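Local coordinates for peroxisomal membrane protein PEX15 (Saccharomyces cerevisiae, PDB 5VXV) that anchors the AAA-ATPase subunits Pex1 and Pex6 to the peroxisomal membrane, as a docking factor that interacts with Pex6, at residues C100-I105 with V159-K164; E121-M126 with E151-Q156. All coordinates share one frame; numbering follows the deposited sequence.

Contact 1. Residues C100-I105 with V159-K164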
loop_
_atom_site.group_PDB
_atom_site.type_symbol
_atom_site.label_atom_id
_atom_site.label_comp_id
_atom_site.label_asym_id
_atom_site.label_seq_id
_atom_site.Cartn_x
_atom_site.Cartn_y
_atom_site.Cartn_z
ATOM N N CYS A 100 -2.251 3.433 -0.525
ATOM C CA CYS A 100 -2.803 4.773 -0.348
ATOM C C CYS A 100 -1.700 5.827 -0.327
ATOM O O CYS A 100 -1.861 6.911 -0.898
ATOM C CB CYS A 100 -3.635 4.837 0.932
ATOM S SG CYS A 100 -5.180 3.904 0.844
ATOM N N CYS A 101 -0.571 5.529 0.322
ATOM C CA CYS A 101 0.564 6.449 0.280
ATOM C C CYS A 101 1.052 6.642 -1.150
ATOM O O CYS A 101 1.388 7.759 -1.557
ATOM C CB CYS A 101 1.699 5.928 1.161
ATOM S SG CYS A 101 1.314 5.850 2.924
ATOM N N ILE A 102 1.090 5.558 -1.925
ATOM C CA ILE A 102 1.512 5.638 -3.319
ATOM C C ILE A 102 0.560 6.524 -4.114
ATOM O O ILE A 102 0.985 7.316 -4.961
ATOM C CB ILE A 102 1.605 4.219 -3.912
ATOM C CG1 ILE A 102 2.768 3.458 -3.268
ATOM C CG2 ILE A 102 1.763 4.260 -5.431
ATOM C CD1 ILE A 102 2.712 1.960 -3.471
ATOM N N LYS A 103 -0.741 6.405 -3.844
ATOM C CA LYS A 103 -1.724 7.193 -4.583
ATOM C C LYS A 103 -1.530 8.686 -4.359
ATOM O O LYS A 103 -1.773 9.488 -5.269
ATOM C CB LYS A 103 -3.138 6.773 -4.189
ATOM C CG LYS A 103 -3.610 5.522 -4.906
ATOM C CD LYS A 103 -4.973 5.075 -4.420
ATOM C CE LYS A 103 -5.379 3.761 -5.066
ATOM N NZ LYS A 103 -6.630 3.217 -4.475
ATOM N N VAL A 104 -1.096 9.080 -3.160
ATOM C CA VAL A 104 -0.819 10.491 -2.891
ATOM C C VAL A 104 0.358 10.965 -3.735
ATOM O O VAL A 104 0.287 11.998 -4.411
ATOM C CB VAL A 104 -0.555 10.708 -1.388
ATOM C CG1 VAL A 104 0.007 12.108 -1.126
ATOM C CG2 VAL A 104 -1.832 10.495 -0.589
ATOM N N ILE A 105 1.461 10.217 -3.703
ATOM C CA ILE A 105 2.644 10.600 -4.466
ATOM C C ILE A 105 2.321 10.653 -5.952
ATOM O O ILE A 105 2.758 11.562 -6.667
ATOM C CB ILE A 105 3.797 9.620 -4.175
ATOM C CG1 ILE A 105 4.183 9.673 -2.694
ATOM C CG2 ILE A 105 5.011 9.935 -5.051
ATOM C CD1 ILE A 105 5.109 8.551 -2.257
ATOM N N VAL A 159 8.806 0.475 -10.333
ATOM C CA VAL A 159 8.381 0.626 -11.721
ATOM C C VAL A 159 7.571 1.906 -11.888
ATOM O O VAL A 159 8.016 2.850 -12.551
ATOM C CB VAL A 159 7.578 -0.605 -12.189
ATOM C CG1 VAL A 159 6.892 -0.351 -13.536
ATOM C CG2 VAL A 159 8.483 -1.821 -12.288
ATOM N N LYS A 160 6.381 1.957 -11.284
ATOM C CA LYS A 160 5.427 3.009 -11.625
ATOM C C LYS A 160 5.887 4.379 -11.129
ATOM O O LYS A 160 5.944 5.339 -11.906
ATOM C CB LYS A 160 4.048 2.670 -11.060
ATOM C CG LYS A 160 2.977 3.680 -11.437
ATOM N N LEU A 161 6.203 4.502 -9.837
ATOM C CA LEU A 161 6.511 5.825 -9.299
ATOM C C LEU A 161 7.787 6.402 -9.905
ATOM O O LEU A 161 7.923 7.626 -10.005
ATOM C CB LEU A 161 6.622 5.774 -7.773
ATOM C CG LEU A 161 5.304 5.678 -6.989
ATOM C CD1 LEU A 161 5.579 5.686 -5.492
ATOM C CD2 LEU A 161 4.337 6.803 -7.349
ATOM N N HIS A 162 8.724 5.552 -10.316
ATOM C CA HIS A 162 9.938 6.018 -10.978
ATOM C C HIS A 162 9.814 6.047 -12.498
ATOM O O HIS A 162 10.748 6.498 -13.170
ATOM C CB HIS A 162 11.132 5.137 -10.592
ATOM C CG HIS A 162 11.610 5.339 -9.189
ATOM N ND1 HIS A 162 12.035 6.562 -8.716
ATOM C CD2 HIS A 162 11.744 4.471 -8.158
ATOM C CE1 HIS A 162 12.404 6.440 -7.453
ATOM N NE2 HIS A 162 12.240 5.180 -7.091
ATOM N N HIS A 163 8.695 5.585 -13.056
ATOM C CA HIS A 163 8.511 5.541 -14.506
ATOM C C HIS A 163 9.632 4.739 -15.165
ATOM O O HIS A 163 10.239 5.167 -16.150
ATOM C CB HIS A 163 8.440 6.952 -15.094
ATOM C CG HIS A 163 7.592 7.898 -14.303
ATOM N ND1 HIS A 163 6.218 7.932 -14.405
ATOM C CD2 HIS A 163 7.925 8.853 -13.401
ATOM C CE1 HIS A 163 5.741 8.863 -13.598
ATOM N NE2 HIS A 163 6.756 9.437 -12.977
ATOM N N LYS A 164 9.875 3.539 -14.633
ATOM C CA LYS A 164 11.000 2.695 -15.022
ATOM C C LYS A 164 10.507 1.310 -15.423
ATOM O O LYS A 164 9.611 0.753 -14.784
ATOM C CB LYS A 164 12.003 2.590 -13.866
ATOM C CG LYS A 164 13.252 1.782 -14.167
ATOM C CD LYS A 164 14.281 1.950 -13.058
ATOM C CE LYS A 164 15.550 1.169 -13.349
#

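Contact 2. Residues E121-M126 with E151-Q156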
loop_
_atom_site.group_PDB
_atom_site.type_symbol
_atom_site.label_atom_id
_atom_site.label_comp_id
_atom_site.label_asym_id
_atom_site.label_seq_id
_atom_site.Cartn_x
_atom_site.Cartn_y
_atom_site.Cartn_z
ATOM N N GLU A 121 11.639 8.163 0.238
ATOM C CA GLU A 121 11.212 7.978 1.623
ATOM C C GLU A 121 10.356 6.729 1.769
ATOM O O GLU A 121 10.524 5.958 2.721
ATOM C CB GLU A 121 10.438 9.203 2.109
ATOM C CG GLU A 121 11.281 10.449 2.308
ATOM C CD GLU A 121 10.481 11.600 2.893
ATOM O OE1 GLU A 121 9.446 11.335 3.548
ATOM O OE2 GLU A 121 10.883 12.764 2.698
ATOM N N LEU A 122 9.426 6.516 0.837
ATOM C CA LEU A 122 8.573 5.335 0.899
ATOM C C LEU A 122 9.387 4.060 0.733
ATOM O O LEU A 122 9.121 3.054 1.400
ATOM C CB LEU A 122 7.489 5.420 -0.173
ATOM C CG LEU A 122 6.531 4.229 -0.251
ATOM C CD1 LEU A 122 5.734 4.085 1.040
ATOM C CD2 LEU A 122 5.608 4.379 -1.444
ATOM N N GLU A 123 10.371 4.074 -0.169
ATOM C CA GLU A 123 11.218 2.901 -0.355
ATOM C C GLU A 123 11.857 2.479 0.962
ATOM O O GLU A 123 11.848 1.295 1.321
ATOM C CB GLU A 123 12.291 3.189 -1.404
ATOM C CG GLU A 123 11.767 3.244 -2.831
ATOM C CD GLU A 123 12.824 3.689 -3.822
ATOM O OE1 GLU A 123 13.888 4.184 -3.389
ATOM O OE2 GLU A 123 12.589 3.546 -5.039
ATOM N N SER A 124 12.410 3.442 1.703
ATOM C CA SER A 124 13.037 3.128 2.984
ATOM C C SER A 124 12.016 2.603 3.983
ATOM O O SER A 124 12.271 1.614 4.680
ATOM C CB SER A 124 13.739 4.367 3.541
ATOM O OG SER A 124 14.819 4.752 2.710
ATOM N N ILE A 125 10.856 3.257 4.071
ATOM C CA ILE A 125 9.815 2.811 4.995
ATOM C C ILE A 125 9.422 1.371 4.691
ATOM O O ILE A 125 9.309 0.533 5.595
ATOM C CB ILE A 125 8.604 3.758 4.927
ATOM C CG1 ILE A 125 8.942 5.087 5.609
ATOM C CG2 ILE A 125 7.370 3.128 5.576
ATOM C CD1 ILE A 125 7.948 6.197 5.339
HETATM N N MSE A 126 9.205 1.061 3.419
HETATM C CA MSE A 126 8.736 -0.262 3.039
HETATM C C MSE A 126 9.817 -1.330 3.216
HETATM O O MSE A 126 9.535 -2.416 3.721
HETATM C CB MSE A 126 8.234 -0.252 1.596
HETATM C CG MSE A 126 6.942 0.527 1.422
HETATM SE SE MSE A 126 6.161 0.300 -0.345
HETATM C CE MSE A 126 5.534 -1.537 -0.185
ATOM N N GLU A 151 5.347 -7.292 -4.305
ATOM C CA GLU A 151 4.946 -6.875 -5.642
ATOM C C GLU A 151 4.490 -5.418 -5.663
ATOM O O GLU A 151 4.657 -4.739 -6.680
ATOM C CB GLU A 151 3.876 -7.827 -6.177
ATOM C CG GLU A 151 4.460 -9.209 -6.480
ATOM C CD GLU A 151 3.533 -10.107 -7.271
ATOM O OE1 GLU A 151 2.373 -9.711 -7.513
ATOM O OE2 GLU A 151 3.973 -11.217 -7.649
ATOM N N ILE A 152 3.953 -4.902 -4.552
ATOM C CA ILE A 152 3.729 -3.459 -4.456
ATOM C C ILE A 152 5.055 -2.720 -4.574
ATOM O O ILE A 152 5.193 -1.766 -5.346
ATOM C CB ILE A 152 3.011 -3.101 -3.142
ATOM C CG1 ILE A 152 1.582 -3.642 -3.135
ATOM C CG2 ILE A 152 2.986 -1.581 -2.943
ATOM C CD1 ILE A 152 0.913 -3.578 -1.772
ATOM N N PHE A 153 6.049 -3.152 -3.797
ATOM C CA PHE A 153 7.350 -2.495 -3.819
ATOM C C PHE A 153 7.921 -2.465 -5.232
ATOM O O PHE A 153 8.373 -1.418 -5.708
ATOM C CB PHE A 153 8.303 -3.212 -2.859
ATOM C CG PHE A 153 9.647 -2.551 -2.727
ATOM C CD1 PHE A 153 10.681 -2.881 -3.585
ATOM C CD2 PHE A 153 9.877 -1.608 -1.738
ATOM C CE1 PHE A 153 11.919 -2.278 -3.468
ATOM C CE2 PHE A 153 11.114 -1.003 -1.616
ATOM C CZ PHE A 153 12.134 -1.337 -2.482
ATOM N N ILE A 154 7.896 -3.604 -5.925
ATOM C CA ILE A 154 8.523 -3.682 -7.242
ATOM C C ILE A 154 7.674 -2.969 -8.290
ATOM O O ILE A 154 8.165 -2.099 -9.019
ATOM C CB ILE A 154 8.779 -5.151 -7.623
ATOM C CG1 ILE A 154 9.813 -5.759 -6.671
ATOM C CG2 ILE A 154 9.259 -5.255 -9.071
ATOM C CD1 ILE A 154 10.070 -7.240 -6.873
ATOM N N PHE A 155 6.390 -3.324 -8.389
ATOM C CA PHE A 155 5.597 -2.866 -9.526
ATOM C C PHE A 155 5.046 -1.458 -9.321
ATOM O O PHE A 155 4.941 -0.690 -10.282
ATOM C CB PHE A 155 4.453 -3.846 -9.799
ATOM C CG PHE A 155 4.915 -5.210 -10.230
ATOM C CD1 PHE A 155 5.819 -5.353 -11.269
ATOM C CD2 PHE A 155 4.452 -6.348 -9.593
ATOM C CE1 PHE A 155 6.252 -6.605 -11.665
ATOM C CE2 PHE A 155 4.880 -7.599 -9.982
ATOM C CZ PHE A 155 5.782 -7.730 -11.019
ATOM N N GLN A 156 4.674 -1.098 -8.095
ATOM C CA GLN A 156 4.106 0.225 -7.871
ATOM C C GLN A 156 5.156 1.275 -7.532
ATOM O O GLN A 156 4.995 2.440 -7.918
ATOM C CB GLN A 156 3.053 0.170 -6.760
ATOM C CG GLN A 156 1.890 -0.762 -7.071
ATOM C CD GLN A 156 0.592 -0.325 -6.415
ATOM O OE1 GLN A 156 0.386 0.857 -6.136
ATOM N NE2 GLN A 156 -0.297 -1.282 -6.174
#

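Contact 1. Residues C100-I105 with V159-K164
Leu161 reaches across to helix 91-108 with the end of its side chain, and its two methyls meet Ile102 and Ile105, residues three apart, about one turn along the helix, so both side chains face the leucine. The CG2 methyl of Ile102 faces the fork of the leucine, about equally far from both methyls, with Leu161 CD1 4.1 Å from Ile102 CG2. The CD2 branch also serves Ile105, whose CG2 is 3.9 Å from Leu161 CD2, the two side chains meeting at about a right angle. Both isoleucines hold CG2 opposite their own backbone N, with CG1 beside it (chi1 -69° at Ile102, -62° at Ile105), and this presents the branch methyl to the leucine. With an alanine in place of Leu161, both CG2 methyls would probably lose their partner and a gap would open between the helices. Thr119 of helix 112-136 touches both Ile105 and Leu161. Just beyond the leucine, helix 143-161 ends in a Schellman motif with His163 at positive phi; Lys164 N bonds to Val159 O (2.9 Å) and His163 N to Lys160 O. All three touching side chains are buried and apolar, and no hydrogen bond joins the segments, so this junction rests on dispersion and exclusion of water.

Contact 2. Residues E121-M126 with E151-Q156
Met126, present as selenomethionine, and Phe153 pass alongside each other between two nearly antiparallel helices, whose local axes make an angle of 159° and come within 11.2 Å. The selenomethionine leaves its helix extended, then bends at the selenium (chi3 72°), which carries the CE methyl to the backbone of the facing helix. There Met126 CE sits 3.8 Å from Ile152 CG2, the two side chains crossing at about a right angle, and it also lies close to the backbone N of Phe153. The start of the same side chain does a different job: Met126 CB lies 4.0 Å from Phe153 CD2, at the rim of the ring and close to its plane.

Phe153 points CG directly opposite its backbone N (chi1 -176°), and this swings the phenyl group across to helix 112-136 although its CB bond does not aim there. The ring arrives edge first. Phe153 CE2 stands 3.8 Å from Glu123 O, again near the ring plane, so the carbonyl oxygen faces the weakly positive C-H rim and not the pi cloud. That oxygen also accepts a hydrogen bond from Ser127 OG. The Glu123 carboxylate is held further along the same facing helix and just past its end: OE2 takes a salt bridge from Lys158 NZ and a hydrogen bond from His162 NE2.

Around this core, Met126 also touches Leu149 and Val157, one on each side of the 151-156 segment in sequence. A wider pi-type turn runs through 152-156. Ile152 continues onto Asn95 and Ile102 of helix 91-108, while Ile154 and Phe155 pack against helix 196-217, placing helix 143-161 between these two neighbours and alongside helix 112-136.

The two contacts lie about 9 Å apart, centre to centre, within the largely helical part of the protein predicted to face the cytoplasm. Helix 143-161 is common to both: contact 2 uses its middle, contact 1 its C-terminal end and the turn that follows. Their other partners, helices 91-108 and 112-136, are consecutive in the chain, and both segments of contact 2 fall between the two segments of contact 1 in sequence. The two contacts also touch each other, Ile102 of contact 1 packing on Leu122 of contact 2, and the His162 pairing with Glu123 ties the end of helix 143-161 to helix 112-136. Three helices thus share one continuous interior, part of the soluble region of this membrane anchor.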